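Side-chain contacts in uncharacterized protein (Rhodobacter sphaeroides, PDB 3PU2), which is of unknown function but belongs to the AHA1 family, named after activators of the Hsp90 ATPase, within the SRPBCC superfamily: residues A[43-48]-A[143-148]; A[80-83]-A[89-92]; A[109-112]-A[117-120]; A[123-128]-A[132-137]. All blocks are in the same frame, centred on the assembly; numbering follows the deposited sequence.

Interaction 1 of 4, residues A[43-48]-A[143-148]; sequences FARGWP and MEEAYR
E145 OE1 is the polar atom on which this contact centres: it stands 3.7 Å from R45 N and 4.0 Å from A44 CA. The first distance is too long for a hydrogen bond, and none is formed between the two segments, so the approach is one of a carboxylate lying beside the backbone of a loop. The other oxygen, OE2, comes alongside R45 CB at 4.0 Å. E145 gets this far by stretching out from the helix, with CG anti to the backbone N (chi1 175°) and the chain extended beyond it. R45 carries the opposite charge, but its chain bends at chi3 and R45 NE remains 5.0 Å from E145 OE2. Any attraction is therefore likely to be diffuse and moderated by solvent at this exposed site.

The loop backbone is shaped by a type II turn from A44 to W47, closed by W47 N donating to A44 O at 3.0 Å. G46 takes a positive phi of 82°, where a CB would jam against the carbonyl O of R45. Outside the contact, F43 stacks its ring on H149, the residue after R148 on helix 139-156, and W47 makes a cation-pi contact with R74. Contact between a loop leading into strand 49-54 and the long C-terminal helix 139-156 fits the helix-grip fold of the Bet v 1-like proteins.

Interaction 2 of 4, residues A[80-83]-A[89-92]; sequences VILA and LIHS
V80 to A83 and L89 to S92 run antiparallel, their short axes at 177° and 4.4 Å apart at closest approach, with a one-residue slip in register between V80 and L82. The slip is a classic beta bulge: I81 and L82 both face I90, and I90 O accepts from both amides, at 2.6 Å from I81 N and, weakly, at 3.4 Å from L82 N. I81 has turned out of extended geometry, its psi being -37°. Past the bulge, regular pairing resumes as I90 N donates to L82 O at 3.0 Å.

On one face of the sheet I90 lies against L82, where I90 CD1 meets L82 CG at 3.8 Å and the two side chains cross obliquely. The other branch, I90 CG2, reaches back to I81 CB at 4.1 Å, so the isoleucine spans both bulged residues. An exchange of I90 for alanine removes both branches, and is likely to open a gap beside L82 CG and leave I81 CB without this apolar neighbour.

These strands form a beta hairpin within the curved antiparallel sheet of the helix-grip fold, and strand 104-113 flanks it, its L108 touching L89. On the opposite face L89 has CG anti to the backbone N (chi1 180°), which swings CD1 under the partner strand to lie 3.7 Å from A83 CB and 4.0 Å from V80 CG1. H91 packs its CB over V80 CA while its ring leads away toward V106. S92 OG is hydrogen-bonded to R79 N, just before V80.

Interaction 3 of 4, residues A[109-112]-A[117-120]; sequences QLLP and TELA
This is strand pairing within a beta hairpin, Q109 to P112 against T117 to A120, near the turn that joins strands 104-113 and 116-124, where helix 25-33 packs on one face. The short axes approach to 4.9 Å with N-to-C directions 156° apart, antiparallel with a marked twist. Q109 and A120 exchange two nearly straight bonds in the carbonyl plane, 2.8 Å from Q109 N to A120 O and 2.9 Å from A120 N to Q109 O. Nearer the turn, E118 N donates to L111 O at 3.1 Å, but tilted 30° from the carbonyl plane, and the return bond is weak.

On the helix-covered face L110 and L119 lie side by side, L110 CG to L119 CD1 4.1 Å, while T117 CG2 meets L110 CB at 4.2 Å. T117 OG1 bonds to A23 O, and L28 touches both L110 and T117. On the other face L111 CG sits between the backbone N and the carbonyl carbon (chi1 47°), setting CD1 3.7 Å from E118 OE1. A largely apolar face under helix 25-33 and a mixed, more exposed face are consistent with the helix-grip fold, whose sheet is packed against helices on one side.

Interaction 4 of 4, residues A[123-128]-A[132-137]; sequences VDYATP and DAVAAS
Van der Waals packing joins Y125, just past the end of a strand, to V134 on the short helix that follows. V134 CG2 lies 3.8 Å from Y125 CE1 and V134 CG1 comes within 3.5 Å of Y125 OH, so both branches of the valine lie on one side of the ring, CG1 by the hydroxyl end and CG2 by CE1, at an oblique approach. V134 has CG1 anti to its own backbone N (chi1 -172°), and this turns both methyls toward the tyrosine. M139, the first residue of helix 139-156, touches Y125 and V134 alike. With serine in place of Y125 the ring is gone, and V134 and M139 would probably lose the surface they share.

The path is a strand-to-helix connection of the helix-grip fold, leading from strand 116-124 into helix 130-135 and onward to the long C-terminal helix.

Among the polar and backbone contacts, T127 OG1 caps A130 N, weakly, at the start of helix 130-135, and within the helix A135 N donates to D132 O at 2.8 Å. D132 brings its carboxylate near P128 O, but both groups are acceptors and the aspartate is poorly ordered, making its placement doubtful. Before the turn, D124 OD1 forms a salt bridge with R14 NH1.

How the interactions relate
Interactions 2 and 3 are partly buried hairpins of one antiparallel sheet, held by backbone hydrogen bonds and apolar side chains, and strands 88-93 and 104-113 are neighbours in it; their centres are 16 Å apart. They differ in regularity, since the first is bulged and the second keeps register. Interactions 1 and 4 are surface contacts without a clear hydrogen bond across: a charged side chain beside a loop in the first, a tyrosine against a valine in the second. Interaction 4 shares strand 116-124 with interaction 3, and its helix precedes that of interaction 1. Interaction 1 encloses the others along the chain and meets interaction 3 where Y147 OH packs 3.8 Å from L119 CD2.

Interaction 1 of 4, residues A[43-48]-A[143-148]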
loop_
_atom_site.group_PDB
_atom_site.type_symbol
_atom_site.label_atom_id
_atom_site.label_comp_id
_atom_site.label_asym_id
_atom_site.label_seq_id
_atom_site.Cartn_x
_atom_site.Cartn_y
_atom_site.Cartn_z
ATOM N N PHE A 43 7.463 -3.762 3.856
ATOM C CA PHE A 43 7.557 -4.672 4.984
ATOM C C PHE A 43 7.846 -3.850 6.233
ATOM O O PHE A 43 8.320 -2.719 6.138
ATOM C CB PHE A 43 8.691 -5.657 4.755
ATOM C CG PHE A 43 10.033 -5.018 4.712
ATOM C CD1 PHE A 43 10.807 -4.907 5.866
ATOM C CD2 PHE A 43 10.535 -4.510 3.515
ATOM C CE1 PHE A 43 12.071 -4.299 5.831
ATOM C CE2 PHE A 43 11.806 -3.894 3.460
ATOM C CZ PHE A 43 12.575 -3.790 4.626
ATOM N N ALA A 44 7.541 -4.403 7.404
ATOM C CA ALA A 44 7.823 -3.689 8.647
ATOM C C ALA A 44 9.058 -4.316 9.297
ATOM O O ALA A 44 9.547 -5.357 8.848
ATOM C CB ALA A 44 6.637 -3.755 9.579
ATOM N N ARG A 45 9.552 -3.674 10.351
ATOM C CA ARG A 45 10.734 -4.124 11.089
ATOM C C ARG A 45 10.595 -5.553 11.640
ATOM O O ARG A 45 9.768 -5.822 12.524
ATOM C CB ARG A 45 11.006 -3.133 12.232
ATOM C CG ARG A 45 12.454 -3.062 12.723
ATOM C CD ARG A 45 12.649 -1.906 13.715
ATOM N NE ARG A 45 11.774 -2.005 14.887
ATOM C CZ ARG A 45 11.837 -2.975 15.798
ATOM N NH1 ARG A 45 12.738 -3.943 15.681
ATOM N NH2 ARG A 45 10.998 -2.978 16.827
ATOM N N GLY A 46 11.416 -6.462 11.111
ATOM C CA GLY A 46 11.392 -7.848 11.549
ATOM C C GLY A 46 10.314 -8.723 10.923
ATOM O O GLY A 46 10.068 -9.832 11.383
ATOM N N TRP A 47 9.662 -8.226 9.876
ATOM C CA TRP A 47 8.614 -8.969 9.189
ATOM C C TRP A 47 8.783 -8.825 7.679
ATOM O O TRP A 47 8.022 -8.108 7.026
ATOM C CB TRP A 47 7.220 -8.457 9.586
ATOM C CG TRP A 47 6.851 -8.703 11.022
ATOM C CD1 TRP A 47 7.345 -8.059 12.119
ATOM C CD2 TRP A 47 5.968 -9.714 11.515
ATOM N NE1 TRP A 47 6.830 -8.608 13.269
ATOM C CE2 TRP A 47 5.981 -9.629 12.929
ATOM C CE3 TRP A 47 5.167 -10.687 10.902
ATOM C CZ2 TRP A 47 5.223 -10.486 13.745
ATOM C CZ3 TRP A 47 4.415 -11.539 11.711
ATOM C CH2 TRP A 47 4.449 -11.429 13.123
ATOM N N PRO A 48 9.801 -9.489 7.109
ATOM C CA PRO A 48 10.061 -9.443 5.674
ATOM C C PRO A 48 8.898 -10.063 4.903
ATOM O O PRO A 48 8.127 -10.848 5.458
ATOM C CB PRO A 48 11.341 -10.256 5.541
ATOM C CG PRO A 48 11.221 -11.230 6.649
ATOM C CD PRO A 48 10.782 -10.355 7.775
HETATM N N MSE A 143 3.641 2.730 7.646
HETATM C CA MSE A 143 3.503 2.936 6.245
HETATM C C MSE A 143 4.397 4.047 5.763
HETATM O O MSE A 143 4.696 4.104 4.601
HETATM C CB MSE A 143 2.040 3.157 5.914
HETATM C CG MSE A 143 1.710 3.169 4.436
HETATM SE SE MSE A 143 1.371 1.581 3.706
HETATM C CE MSE A 143 2.687 1.481 2.563
ATOM N N GLU A 144 4.892 4.877 6.664
ATOM C CA GLU A 144 5.946 5.841 6.360
ATOM C C GLU A 144 7.298 5.138 6.408
ATOM O O GLU A 144 8.188 5.421 5.605
ATOM C CB GLU A 144 5.919 7.018 7.340
ATOM C CG GLU A 144 7.028 8.068 7.124
ATOM C CD GLU A 144 7.209 8.507 5.661
ATOM O OE1 GLU A 144 6.202 8.660 4.943
ATOM O OE2 GLU A 144 8.366 8.717 5.232
ATOM N N GLU A 145 7.454 4.209 7.342
ATOM C CA GLU A 145 8.701 3.468 7.434
ATOM C C GLU A 145 8.890 2.715 6.109
ATOM O O GLU A 145 10.016 2.563 5.618
ATOM C CB GLU A 145 8.652 2.489 8.614
ATOM C CG GLU A 145 9.864 1.566 8.744
ATOM C CD GLU A 145 9.766 0.624 9.947
ATOM O OE1 GLU A 145 8.755 -0.111 10.063
ATOM O OE2 GLU A 145 10.705 0.618 10.777
ATOM N N ALA A 146 7.786 2.254 5.523
ATOM C CA ALA A 146 7.863 1.529 4.270
ATOM C C ALA A 146 8.231 2.460 3.125
ATOM O O ALA A 146 9.102 2.132 2.315
ATOM C CB ALA A 146 6.546 0.826 3.978
ATOM N N TYR A 147 7.579 3.617 3.044
ATOM C CA TYR A 147 7.898 4.553 1.974
ATOM C C TYR A 147 9.362 4.960 2.047
ATOM O O TYR A 147 10.023 5.134 1.015
ATOM C CB TYR A 147 6.991 5.775 2.031
ATOM C CG TYR A 147 5.558 5.444 1.699
ATOM C CD1 TYR A 147 5.253 4.431 0.788
ATOM C CD2 TYR A 147 4.501 6.134 2.294
ATOM C CE1 TYR A 147 3.938 4.117 0.483
ATOM C CE2 TYR A 147 3.179 5.820 1.991
ATOM C CZ TYR A 147 2.913 4.816 1.090
ATOM O OH TYR A 147 1.618 4.511 0.785
ATOM N N ARG A 148 9.876 5.085 3.266
ATOM C CA ARG A 148 11.281 5.424 3.445
ATOM C C ARG A 148 12.088 4.330 2.740
ATOM O O ARG A 148 13.040 4.606 2.025
ATOM C CB ARG A 148 11.622 5.482 4.935
ATOM C CG ARG A 148 12.875 6.278 5.249
ATOM C CD ARG A 148 12.991 6.582 6.737
ATOM N NE ARG A 148 11.958 7.507 7.207
ATOM C CZ ARG A 148 10.855 7.141 7.854
ATOM N NH1 ARG A 148 10.631 5.861 8.118
ATOM N NH2 ARG A 148 9.983 8.061 8.246
#

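Interaction 2 of 4, residues A[80-83]-A[89-92]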
loop_
_atom_site.group_PDB
_atom_site.type_symbol
_atom_site.label_atom_id
_atom_site.label_comp_id
_atom_site.label_asym_id
_atom_site.label_seq_id
_atom_site.Cartn_x
_atom_site.Cartn_y
_atom_site.Cartn_z
ATOM N N VAL A 80 -7.956 -7.195 -7.530
ATOM C CA VAL A 80 -7.833 -5.930 -8.230
ATOM C C VAL A 80 -9.203 -5.656 -8.883
ATOM O O VAL A 80 -9.704 -6.491 -9.632
ATOM C CB VAL A 80 -6.777 -6.011 -9.322
ATOM C CG1 VAL A 80 -6.696 -4.700 -10.055
ATOM C CG2 VAL A 80 -5.445 -6.350 -8.719
ATOM N N ILE A 81 -9.806 -4.501 -8.588
ATOM C CA ILE A 81 -11.112 -4.118 -9.145
ATOM C C ILE A 81 -10.957 -3.421 -10.485
ATOM O O ILE A 81 -11.776 -3.585 -11.380
ATOM C CB ILE A 81 -11.860 -3.148 -8.237
ATOM C CG1 ILE A 81 -11.949 -3.697 -6.817
ATOM C CG2 ILE A 81 -13.247 -2.936 -8.753
ATOM C CD1 ILE A 81 -12.472 -5.111 -6.729
ATOM N N LEU A 82 -9.912 -2.614 -10.607
ATOM C CA LEU A 82 -9.639 -1.918 -11.854
ATOM C C LEU A 82 -8.202 -1.409 -11.862
ATOM O O LEU A 82 -7.647 -1.094 -10.806
ATOM C CB LEU A 82 -10.629 -0.766 -12.061
ATOM C CG LEU A 82 -10.339 0.670 -11.626
ATOM C CD1 LEU A 82 -9.035 1.154 -12.233
ATOM C CD2 LEU A 82 -11.494 1.568 -12.098
ATOM N N ALA A 83 -7.610 -1.319 -13.053
ATOM C CA ALA A 83 -6.224 -0.876 -13.182
ATOM C C ALA A 83 -5.925 -0.094 -14.462
ATOM O O ALA A 83 -5.962 -0.636 -15.579
ATOM C CB ALA A 83 -5.282 -2.085 -13.077
ATOM N N LEU A 89 -5.259 2.482 -9.465
ATOM C CA LEU A 89 -5.412 1.060 -9.171
ATOM C C LEU A 89 -6.317 0.964 -7.962
ATOM O O LEU A 89 -6.191 1.732 -6.999
ATOM C CB LEU A 89 -4.074 0.391 -8.859
ATOM C CG LEU A 89 -4.194 -1.103 -8.538
ATOM C CD1 LEU A 89 -3.807 -1.910 -9.740
ATOM C CD2 LEU A 89 -3.275 -1.462 -7.385
ATOM N N ILE A 90 -7.242 0.022 -8.019
ATOM C CA ILE A 90 -8.185 -0.174 -6.937
ATOM C C ILE A 90 -8.276 -1.665 -6.661
ATOM O O ILE A 90 -8.415 -2.485 -7.589
ATOM C CB ILE A 90 -9.575 0.326 -7.330
ATOM C CG1 ILE A 90 -9.499 1.793 -7.744
ATOM C CG2 ILE A 90 -10.539 0.108 -6.174
ATOM C CD1 ILE A 90 -10.804 2.365 -8.254
ATOM N N HIS A 91 -8.165 -2.026 -5.392
ATOM C CA HIS A 91 -8.280 -3.420 -5.031
ATOM C C HIS A 91 -8.870 -3.507 -3.657
ATOM O O HIS A 91 -8.918 -2.519 -2.916
ATOM C CB HIS A 91 -6.924 -4.126 -5.051
ATOM C CG HIS A 91 -5.973 -3.668 -3.986
ATOM N ND1 HIS A 91 -4.979 -2.741 -4.221
ATOM C CD2 HIS A 91 -5.849 -4.030 -2.687
ATOM C CE1 HIS A 91 -4.283 -2.554 -3.114
ATOM N NE2 HIS A 91 -4.791 -3.325 -2.168
ATOM N N SER A 92 -9.344 -4.690 -3.321
ATOM C CA SER A 92 -9.907 -4.901 -2.008
ATOM C C SER A 92 -8.775 -5.516 -1.188
ATOM O O SER A 92 -7.814 -6.028 -1.756
ATOM C CB SER A 92 -11.091 -5.862 -2.114
ATOM O OG SER A 92 -10.731 -7.026 -2.848
#

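Interaction 3 of 4, residues A[109-112]-A[117-120]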
loop_
_atom_site.group_PDB
_atom_site.type_symbol
_atom_site.label_atom_id
_atom_site.label_comp_id
_atom_site.label_asym_id
_atom_site.label_seq_id
_atom_site.Cartn_x
_atom_site.Cartn_y
_atom_site.Cartn_z
ATOM N N GLN A 109 -3.791 6.601 -6.435
ATOM C CA GLN A 109 -3.808 7.519 -7.559
ATOM C C GLN A 109 -2.407 8.121 -7.696
ATOM O O GLN A 109 -1.857 8.655 -6.730
ATOM C CB GLN A 109 -4.830 8.625 -7.288
ATOM C CG GLN A 109 -5.542 9.185 -8.509
ATOM C CD GLN A 109 -7.033 8.880 -8.482
ATOM O OE1 GLN A 109 -7.664 8.895 -7.422
ATOM N NE2 GLN A 109 -7.604 8.610 -9.651
ATOM N N LEU A 110 -1.833 8.024 -8.891
ATOM C CA LEU A 110 -0.508 8.575 -9.153
ATOM C C LEU A 110 -0.557 9.755 -10.136
ATOM O O LEU A 110 -0.807 9.568 -11.322
ATOM C CB LEU A 110 0.422 7.495 -9.711
ATOM C CG LEU A 110 0.832 6.324 -8.818
ATOM C CD1 LEU A 110 -0.276 5.287 -8.763
ATOM C CD2 LEU A 110 2.084 5.695 -9.394
ATOM N N LEU A 111 -0.320 10.966 -9.635
ATOM C CA LEU A 111 -0.322 12.166 -10.474
ATOM C C LEU A 111 1.052 12.826 -10.470
ATOM O O LEU A 111 1.635 13.053 -9.411
ATOM C CB LEU A 111 -1.367 13.176 -9.987
ATOM C CG LEU A 111 -1.410 13.477 -8.488
ATOM C CD1 LEU A 111 -1.873 14.903 -8.253
ATOM C CD2 LEU A 111 -2.334 12.482 -7.803
ATOM N N PRO A 112 1.592 13.138 -11.661
ATOM C CA PRO A 112 2.907 13.775 -11.760
ATOM C C PRO A 112 2.902 15.149 -11.115
ATOM O O PRO A 112 2.008 15.951 -11.365
ATOM C CB PRO A 112 3.145 13.854 -13.264
ATOM C CG PRO A 112 2.379 12.682 -13.786
ATOM C CD PRO A 112 1.096 12.772 -12.998
ATOM N N THR A 117 6.732 12.226 -8.495
ATOM C CA THR A 117 5.353 11.731 -8.495
ATOM C C THR A 117 4.744 11.893 -7.103
ATOM O O THR A 117 5.452 11.904 -6.101
ATOM C CB THR A 117 5.289 10.212 -8.867
ATOM O OG1 THR A 117 5.800 10.006 -10.189
ATOM C CG2 THR A 117 3.855 9.698 -8.809
ATOM N N GLU A 118 3.430 12.040 -7.042
ATOM C CA GLU A 118 2.761 12.134 -5.758
ATOM C C GLU A 118 1.811 10.952 -5.686
ATOM O O GLU A 118 1.021 10.736 -6.602
ATOM C CB GLU A 118 1.958 13.425 -5.621
ATOM C CG GLU A 118 1.067 13.421 -4.382
ATOM C CD GLU A 118 0.306 14.711 -4.194
ATOM O OE1 GLU A 118 0.085 15.412 -5.205
ATOM O OE2 GLU A 118 -0.082 15.016 -3.043
ATOM N N LEU A 119 1.899 10.181 -4.608
ATOM C CA LEU A 119 1.027 9.028 -4.433
ATOM C C LEU A 119 -0.088 9.377 -3.478
ATOM O O LEU A 119 0.160 9.695 -2.312
ATOM C CB LEU A 119 1.793 7.827 -3.875
ATOM C CG LEU A 119 0.963 6.587 -3.501
ATOM C CD1 LEU A 119 0.280 6.037 -4.732
ATOM C CD2 LEU A 119 1.849 5.515 -2.905
ATOM N N ALA A 120 -1.315 9.341 -3.988
ATOM C CA ALA A 120 -2.491 9.612 -3.174
ATOM C C ALA A 120 -3.129 8.250 -2.909
ATOM O O ALA A 120 -3.428 7.496 -3.844
ATOM C CB ALA A 120 -3.454 10.518 -3.914
#

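Interaction 4 of 4, residues A[123-128]-A[132-137]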
loop_
_atom_site.group_PDB
_atom_site.type_symbol
_atom_site.label_atom_id
_atom_site.label_comp_id
_atom_site.label_asym_id
_atom_site.label_seq_id
_atom_site.Cartn_x
_atom_site.Cartn_y
_atom_site.Cartn_z
ATOM N N VAL A 123 -8.300 4.534 1.851
ATOM C CA VAL A 123 -8.776 3.239 2.292
ATOM C C VAL A 123 -10.174 3.429 2.851
ATOM O O VAL A 123 -10.356 4.174 3.813
ATOM C CB VAL A 123 -7.849 2.653 3.391
ATOM C CG1 VAL A 123 -8.287 1.252 3.760
ATOM C CG2 VAL A 123 -6.428 2.626 2.897
ATOM N N ASP A 124 -11.164 2.790 2.227
ATOM C CA ASP A 124 -12.534 2.892 2.707
ATOM C C ASP A 124 -12.763 1.671 3.575
ATOM O O ASP A 124 -12.508 0.546 3.145
ATOM C CB ASP A 124 -13.540 2.887 1.552
ATOM C CG ASP A 124 -13.517 4.168 0.743
ATOM O OD1 ASP A 124 -13.591 5.263 1.352
ATOM O OD2 ASP A 124 -13.439 4.073 -0.505
ATOM N N TYR A 125 -13.247 1.898 4.789
ATOM C CA TYR A 125 -13.511 0.835 5.753
ATOM C C TYR A 125 -14.985 0.442 5.833
ATOM O O TYR A 125 -15.861 1.176 5.373
ATOM C CB TYR A 125 -12.985 1.270 7.126
ATOM C CG TYR A 125 -11.475 1.384 7.153
ATOM C CD1 TYR A 125 -10.671 0.251 7.346
ATOM C CD2 TYR A 125 -10.840 2.598 6.903
ATOM C CE1 TYR A 125 -9.280 0.325 7.278
ATOM C CE2 TYR A 125 -9.442 2.678 6.829
ATOM C CZ TYR A 125 -8.682 1.534 7.012
ATOM O OH TYR A 125 -7.329 1.580 6.859
ATOM N N ALA A 126 -15.245 -0.723 6.420
ATOM C CA ALA A 126 -16.605 -1.251 6.551
ATOM C C ALA A 126 -17.505 -0.337 7.349
ATOM O O ALA A 126 -18.503 0.171 6.848
ATOM C CB ALA A 126 -16.574 -2.614 7.210
ATOM N N THR A 127 -17.135 -0.141 8.604
ATOM C CA THR A 127 -17.901 0.687 9.527
ATOM C C THR A 127 -17.078 1.884 9.989
ATOM O O THR A 127 -15.924 2.033 9.606
ATOM C CB THR A 127 -18.332 -0.156 10.762
ATOM O OG1 THR A 127 -17.173 -0.731 11.388
ATOM C CG2 THR A 127 -19.267 -1.279 10.331
ATOM N N PRO A 128 -17.676 2.777 10.782
ATOM C CA PRO A 128 -16.828 3.895 11.199
ATOM C C PRO A 128 -15.977 3.469 12.399
ATOM O O PRO A 128 -15.009 4.135 12.750
ATOM C CB PRO A 128 -17.837 4.992 11.538
ATOM C CG PRO A 128 -19.001 4.665 10.644
ATOM C CD PRO A 128 -19.094 3.165 10.827
ATOM N N ASP A 132 -11.984 3.161 13.114
ATOM C CA ASP A 132 -11.534 3.522 14.459
ATOM C C ASP A 132 -10.312 2.702 14.887
ATOM O O ASP A 132 -9.210 3.234 15.033
ATOM C CB ASP A 132 -12.670 3.308 15.476
ATOM C CG ASP A 132 -13.680 4.453 15.490
ATOM O OD1 ASP A 132 -14.763 4.286 16.097
ATOM O OD2 ASP A 132 -13.392 5.521 14.909
ATOM N N ALA A 133 -10.517 1.402 15.089
ATOM C CA ALA A 133 -9.442 0.510 15.506
ATOM C C ALA A 133 -8.172 0.724 14.683
ATOM O O ALA A 133 -7.061 0.592 15.199
ATOM C CB ALA A 133 -9.897 -0.952 15.394
ATOM N N VAL A 134 -8.335 1.073 13.411
ATOM C CA VAL A 134 -7.186 1.263 12.534
ATOM C C VAL A 134 -6.441 2.584 12.719
ATOM O O VAL A 134 -5.236 2.649 12.497
ATOM C CB VAL A 134 -7.595 1.096 11.048
ATOM C CG1 VAL A 134 -6.357 1.094 10.148
ATOM C CG2 VAL A 134 -8.337 -0.216 10.871
ATOM N N ALA A 135 -7.144 3.633 13.119
ATOM C CA ALA A 135 -6.491 4.921 13.339
ATOM C C ALA A 135 -5.618 4.824 14.593
ATOM O O ALA A 135 -4.695 5.615 14.790
ATOM C CB ALA A 135 -7.532 6.021 13.512
ATOM N N ALA A 136 -5.917 3.837 15.432
ATOM C CA ALA A 136 -5.177 3.616 16.672
ATOM C C ALA A 136 -4.051 2.591 16.486
ATOM O O ALA A 136 -3.559 2.015 17.459
ATOM C CB ALA A 136 -6.133 3.152 17.766
ATOM N N SER A 137 -3.660 2.371 15.230
ATOM C CA SER A 137 -2.594 1.433 14.868
ATOM C C SER A 137 -1.450 2.179 14.228
ATOM O O SER A 137 -1.676 3.087 13.428
ATOM C CB SER A 137 -3.097 0.397 13.859
ATOM O OG SER A 137 -3.561 -0.777 14.502
#